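Local coordinates for RNA-binding protein RMD9, mitochondrial (Saccharomyces cerevisiae S288C, PDB 7A9X) that binds a dodecameric sequence motif in the 3'-untranslated regions of mitochondrial mRNAs and takes part in their processing or stability, at residues D480-R485 against Y562-G567. Residues are numbered along the deposited sequence; the frame is centred on the assembly and turned at random.
Sequences DLSALR and YRYTTG. With nucleotides of chain B.
L481 and Y564 bring the backbones to 7.5 Å between their CA atoms, where helix 478-486 meets the turn after helix 559-563. Both belong to the all-helical part that follows the last pentatricopeptide repeat, and together they hold RNA nucleotides U13 and U14 of chain B. The Y564 ring is sandwiched: L481 CB makes a CH-pi contact over its centre, 3.6 Å from the centroid, and R563 CG lies against the opposite face nearer the rim. Y564 CG lies beside the backbone N (chi1 -72°), and Y564 OH forms a hydrogen bond of 2.5 Å with S482 OG. S482 OG is also hydrogen-bonded to OP1 of U13 of chain B, which suggests that Y564 helps to position S482 from the second shell. An alanine in place of Y564 would probably open a gap between L481 and R563 and leave S482 OG less firmly oriented toward the phosphate. R563 NH1 donates weakly to the same OP1, 3.1 Å away. The extended R563 chain sets its guanidinium over C5 of the U14 base of chain B, CZ 3.4 Å from C5, while R563 NH1 bonds OP2 of this nucleotide at 2.8 Å.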
ATOM      1  N   ASP A 480     -13.788   6.374 -13.614  1.00 76.89           N
ATOM      2  CA  ASP A 480     -15.018   6.060 -14.335  1.00 81.46           C
ATOM      3  C   ASP A 480     -14.843   6.264 -15.835  1.00 82.92           C
ATOM      4  O   ASP A 480     -15.249   5.414 -16.634  1.00 82.85           O
ATOM      5  CB  ASP A 480     -16.169   6.916 -13.804  1.00 82.31           C
ATOM      6  CG  ASP A 480     -16.507   6.609 -12.361  1.00 82.97           C
ATOM      7  OD1 ASP A 480     -16.615   5.413 -12.021  1.00 78.75           O
ATOM      8  OD2 ASP A 480     -16.650   7.558 -11.563  1.00 85.63           O
ATOM      9  N   LEU A 481     -14.229   7.381 -16.233  1.00 80.67           N
ATOM     10  CA  LEU A 481     -14.017   7.638 -17.652  1.00 80.79           C
ATOM     11  C   LEU A 481     -12.927   6.746 -18.230  1.00 81.84           C
ATOM     12  O   LEU A 481     -12.995   6.371 -19.406  1.00 76.43           O
ATOM     13  CB  LEU A 481     -13.673   9.113 -17.873  1.00 79.41           C
ATOM     14  CG  LEU A 481     -14.734  10.131 -17.447  1.00 94.09           C
ATOM     15  CD1 LEU A 481     -14.241  11.548 -17.685  1.00100.43           C
ATOM     16  CD2 LEU A 481     -16.046   9.886 -18.179  1.00 93.62           C
ATOM     17  N   SER A 482     -11.915   6.402 -17.428  1.00 79.00           N
ATOM     18  CA  SER A 482     -10.876   5.495 -17.898  1.00 72.14           C
ATOM     19  C   SER A 482     -11.447   4.129 -18.254  1.00 74.77           C
ATOM     20  O   SER A 482     -10.967   3.479 -19.190  1.00 70.92           O
ATOM     21  CB  SER A 482      -9.783   5.354 -16.839  1.00 75.11           C
ATOM     22  OG  SER A 482      -9.083   6.572 -16.648  1.00 70.57           O
ATOM     23  N   ALA A 483     -12.473   3.681 -17.524  1.00 73.56           N
ATOM     24  CA  ALA A 483     -13.103   2.404 -17.840  1.00 73.57           C
ATOM     25  C   ALA A 483     -13.856   2.470 -19.163  1.00 75.93           C
ATOM     26  O   ALA A 483     -13.826   1.517 -19.948  1.00 78.07           O
ATOM     27  CB  ALA A 483     -14.043   1.988 -16.709  1.00 70.61           C
ATOM     28  N   LEU A 484     -14.541   3.586 -19.427  1.00 82.45           N
ATOM     29  CA  LEU A 484     -15.221   3.741 -20.709  1.00 84.94           C
ATOM     30  C   LEU A 484     -14.217   3.869 -21.847  1.00 85.56           C
ATOM     31  O   LEU A 484     -14.436   3.338 -22.942  1.00 90.47           O
ATOM     32  CB  LEU A 484     -16.146   4.959 -20.665  1.00 89.58           C
ATOM     33  CG  LEU A 484     -17.102   5.180 -21.841  1.00 92.86           C
ATOM     34  CD1 LEU A 484     -18.164   4.089 -21.900  1.00 90.40           C
ATOM     35  CD2 LEU A 484     -17.743   6.556 -21.743  1.00 96.38           C
ATOM     36  N   ARG A 485     -13.105   4.567 -21.604  1.00 85.36           N
ATOM     37  CA  ARG A 485     -12.058   4.668 -22.614  1.00 83.22           C
ATOM     38  C   ARG A 485     -11.441   3.306 -22.914  1.00 80.85           C
ATOM     39  O   ARG A 485     -11.218   2.964 -24.081  1.00 81.11           O
ATOM     40  CB  ARG A 485     -10.990   5.661 -22.157  1.00 77.63           C
ATOM     41  CG  ARG A 485      -9.707   5.624 -22.961  1.00 78.61           C
ATOM     42  CD  ARG A 485      -8.564   5.101 -22.110  1.00 84.10           C
ATOM     43  NE  ARG A 485      -8.273   5.999 -20.997  1.00 90.27           N
ATOM     44  CZ  ARG A 485      -7.551   5.666 -19.932  1.00 87.21           C
ATOM     45  NH1 ARG A 485      -7.338   6.556 -18.973  1.00 86.44           N
ATOM     46  NH2 ARG A 485      -7.050   4.443 -19.822  1.00 82.64           N
ATOM     47  N   TYR A 562     -10.311  17.447 -21.948  1.00 96.10           N
ATOM     48  CA  TYR A 562      -9.028  17.424 -22.645  1.00107.87           C
ATOM     49  C   TYR A 562      -8.270  16.136 -22.349  1.00106.96           C
ATOM     50  O   TYR A 562      -7.603  15.579 -23.230  1.00108.41           O
ATOM     51  CB  TYR A 562      -8.190  18.643 -22.252  1.00106.15           C
ATOM     52  CG  TYR A 562      -6.808  18.675 -22.873  1.00108.15           C
ATOM     53  CD1 TYR A 562      -5.723  18.081 -22.237  1.00106.59           C
ATOM     54  CD2 TYR A 562      -6.587  19.307 -24.090  1.00112.75           C
ATOM     55  CE1 TYR A 562      -4.461  18.105 -22.799  1.00109.34           C
ATOM     56  CE2 TYR A 562      -5.325  19.342 -24.659  1.00116.79           C
ATOM     57  CZ  TYR A 562      -4.267  18.737 -24.011  1.00118.47           C
ATOM     58  OH  TYR A 562      -3.013  18.767 -24.573  1.00124.68           O
ATOM     59  N   ARG A 563      -8.358  15.652 -21.109  1.00 99.24           N
ATOM     60  CA  ARG A 563      -7.621  14.459 -20.708  1.00 93.22           C
ATOM     61  C   ARG A 563      -8.072  13.237 -21.500  1.00 96.15           C
ATOM     62  O   ARG A 563      -7.247  12.437 -21.959  1.00 91.85           O
ATOM     63  CB  ARG A 563      -7.796  14.227 -19.206  1.00 87.04           C
ATOM     64  CG  ARG A 563      -7.341  12.866 -18.707  1.00 81.50           C
ATOM     65  CD  ARG A 563      -7.685  12.690 -17.236  1.00 79.90           C
ATOM     66  NE  ARG A 563      -7.383  11.341 -16.764  1.00 83.61           N
ATOM     67  CZ  ARG A 563      -6.291  11.015 -16.079  1.00 86.15           C
ATOM     68  NH1 ARG A 563      -6.098   9.761 -15.693  1.00 84.49           N
ATOM     69  NH2 ARG A 563      -5.391  11.943 -15.778  1.00 86.91           N
ATOM     70  N   TYR A 564      -9.384  13.077 -21.674  1.00 97.04           N
ATOM     71  CA  TYR A 564      -9.947  11.907 -22.332  1.00 94.39           C
ATOM     72  C   TYR A 564     -10.301  12.168 -23.791  1.00103.61           C
ATOM     73  O   TYR A 564     -11.156  11.479 -24.355  1.00106.06           O
ATOM     74  CB  TYR A 564     -11.169  11.415 -21.558  1.00 89.62           C
ATOM     75  CG  TYR A 564     -10.803  10.765 -20.245  1.00 92.30           C
ATOM     76  CD1 TYR A 564     -10.347   9.452 -20.203  1.00 89.12           C
ATOM     77  CD2 TYR A 564     -10.900  11.467 -19.049  1.00 96.67           C
ATOM     78  CE1 TYR A 564     -10.005   8.855 -19.005  1.00 91.29           C
ATOM     79  CE2 TYR A 564     -10.564  10.878 -17.847  1.00 93.71           C
ATOM     80  CZ  TYR A 564     -10.115   9.573 -17.830  1.00 89.73           C
ATOM     81  OH  TYR A 564      -9.776   8.978 -16.637  1.00 81.93           O
ATOM     82  N   THR A 565      -9.648  13.146 -24.416  1.00108.83           N
ATOM     83  CA  THR A 565      -9.874  13.446 -25.825  1.00107.16           C
ATOM     84  C   THR A 565      -8.550  13.795 -26.492  1.00108.12           C
ATOM     85  O   THR A 565      -7.936  12.949 -27.149  1.00111.12           O
ATOM     86  CB  THR A 565     -10.887  14.588 -25.983  1.00103.94           C
ATOM     87  OG1 THR A 565     -12.136  14.203 -25.396  1.00 97.69           O
ATOM     88  CG2 THR A 565     -11.117  14.932 -27.442  1.00113.09           C
ATOM     89  N   THR A 566      -8.094  15.036 -26.317  1.00108.88           N
ATOM     90  CA  THR A 566      -6.827  15.441 -26.918  1.00110.72           C
ATOM     91  C   THR A 566      -5.650  14.744 -26.247  1.00108.86           C
ATOM     92  O   THR A 566      -4.743  14.254 -26.928  1.00110.46           O
ATOM     93  CB  THR A 566      -6.676  16.959 -26.843  1.00116.89           C
ATOM     94  OG1 THR A 566      -7.829  17.579 -27.426  1.00127.58           O
ATOM     95  CG2 THR A 566      -5.428  17.413 -27.591  1.00117.51           C
ATOM     96  N   GLY A 567      -5.650  14.683 -24.914  1.00105.36           N
ATOM     97  CA  GLY A 567      -4.579  13.997 -24.214  1.00 99.73           C
ATOM     98  C   GLY A 567      -4.590  12.497 -24.423  1.00103.15           C
ATOM     99  O   GLY A 567      -3.528  11.873 -24.502  1.00107.10           O
TER
ATOM    100  P     U B  14      -2.012  10.055 -14.811  1.00 92.21           P
ATOM    101  OP1   U B  14      -1.322  10.540 -13.591  1.00 93.16           O
ATOM    102  OP2   U B  14      -3.429   9.624 -14.720  1.00 88.09           O
ATOM    103  O5'   U B  14      -1.902  11.191 -15.925  1.00 97.19           O
ATOM    104  C5'   U B  14      -0.637  11.728 -16.302  1.00 98.24           C
ATOM    105  C4'   U B  14      -0.746  12.680 -17.469  1.00107.72           C
ATOM    106  O4'   U B  14      -1.381  11.997 -18.586  1.00107.36           O
ATOM    107  C3'   U B  14      -1.567  13.944 -17.217  1.00113.34           C
ATOM    108  O3'   U B  14      -0.995  15.038 -17.937  1.00115.12           O
ATOM    109  C2'   U B  14      -2.925  13.590 -17.818  1.00113.53           C
ATOM    110  O2'   U B  14      -3.701  14.700 -18.220  1.00120.41           O
ATOM    111  C1'   U B  14      -2.520  12.723 -19.006  1.00107.21           C
ATOM    112  N1    U B  14      -3.555  11.761 -19.411  1.00101.14           N
ATOM    113  C2    U B  14      -4.213  11.977 -20.605  1.00101.57           C
ATOM    114  O2    U B  14      -3.964  12.920 -21.333  1.00110.85           O
ATOM    115  N3    U B  14      -5.172  11.044 -20.914  1.00 93.85           N
ATOM    116  C4    U B  14      -5.531   9.943 -20.164  1.00 92.19           C
ATOM    117  O4    U B  14      -6.418   9.191 -20.573  1.00 91.39           O
ATOM    118  C5    U B  14      -4.804   9.792 -18.941  1.00 92.45           C
ATOM    119  C6    U B  14      -3.865  10.685 -18.615  1.00 97.13           C
ATOM    120  P     U B  13      -5.528   6.031 -16.208  1.00 75.10           P
ATOM    121  OP1   U B  13      -6.522   6.953 -16.814  1.00 76.39           O
ATOM    122  OP2   U B  13      -5.444   4.627 -16.686  1.00 88.65           O
ATOM    123  O5'   U B  13      -4.083   6.680 -16.363  1.00 76.22           O
ATOM    124  C5'   U B  13      -2.962   6.157 -15.666  1.00 75.33           C
ATOM    125  C4'   U B  13      -1.672   6.624 -16.289  1.00 79.90           C
ATOM    126  O4'   U B  13      -1.525   6.022 -17.601  1.00 80.17           O
ATOM    127  C3'   U B  13      -1.578   8.122 -16.543  1.00 90.35           C
ATOM    128  O3'   U B  13      -1.142   8.839 -15.400  1.00 94.31           O
ATOM    129  C2'   U B  13      -0.611   8.212 -17.717  1.00 94.14           C
ATOM    130  O2'   U B  13       0.732   8.116 -17.268  1.00 98.66           O
ATOM    131  C1'   U B  13      -0.952   6.943 -18.500  1.00 86.17           C
ATOM    132  N1    U B  13      -1.917   7.182 -19.598  1.00 86.53           N
ATOM    133  C2    U B  13      -1.521   7.919 -20.701  1.00 92.74           C
ATOM    134  O2    U B  13      -0.411   8.411 -20.824  1.00 97.80           O
ATOM    135  N3    U B  13      -2.487   8.072 -21.667  1.00 93.22           N
ATOM    136  C4    U B  13      -3.774   7.570 -21.654  1.00 87.72           C
ATOM    137  O4    U B  13      -4.527   7.796 -22.604  1.00 91.28           O
ATOM    138  C5    U B  13      -4.103   6.812 -20.488  1.00 81.75           C
ATOM    139  C6    U B  13      -3.185   6.648 -19.530  1.00 79.88           C
ATOM    140  P     C B  12      -7.504   0.743 -14.026  1.00 68.42           P
ATOM    141  OP1   C B  12      -7.407   0.757 -15.506  1.00 69.74           O
ATOM    142  OP2   C B  12      -6.511  -0.016 -13.227  1.00 77.83           O
ATOM    143  O5'   C B  12      -7.496   2.256 -13.528  1.00 69.12           O
ATOM    144  C5'   C B  12      -8.210   3.254 -14.248  1.00 70.45           C
ATOM    145  C4'   C B  12      -7.673   4.642 -13.994  1.00 73.76           C
ATOM    146  O4'   C B  12      -8.144   5.116 -12.703  1.00 73.96           O
ATOM    147  C3'   C B  12      -6.150   4.781 -13.981  1.00 71.74           C
ATOM    148  O3'   C B  12      -5.776   6.001 -14.619  1.00 73.47           O
ATOM    149  C2'   C B  12      -5.820   4.859 -12.491  1.00 70.57           C
ATOM    150  O2'   C B  12      -4.632   5.562 -12.192  1.00 71.17           O
ATOM    151  C1'   C B  12      -7.049   5.569 -11.932  1.00 70.50           C
ATOM    152  N1    C B  12      -7.329   5.260 -10.520  1.00 69.08           N
ATOM    153  C2    C B  12      -7.622   6.314  -9.648  1.00 74.70           C
ATOM    154  O2    C B  12      -7.642   7.473 -10.090  1.00 78.69           O
ATOM    155  N3    C B  12      -7.880   6.047  -8.347  1.00 68.08           N
ATOM    156  C4    C B  12      -7.852   4.791  -7.904  1.00 72.60           C
ATOM    157  N4    C B  12      -8.114   4.584  -6.611  1.00 72.29           N
ATOM    158  C5    C B  12      -7.553   3.696  -8.768  1.00 66.58           C
ATOM    159  C6    C B  12      -7.300   3.973 -10.056  1.00 67.72           C
TER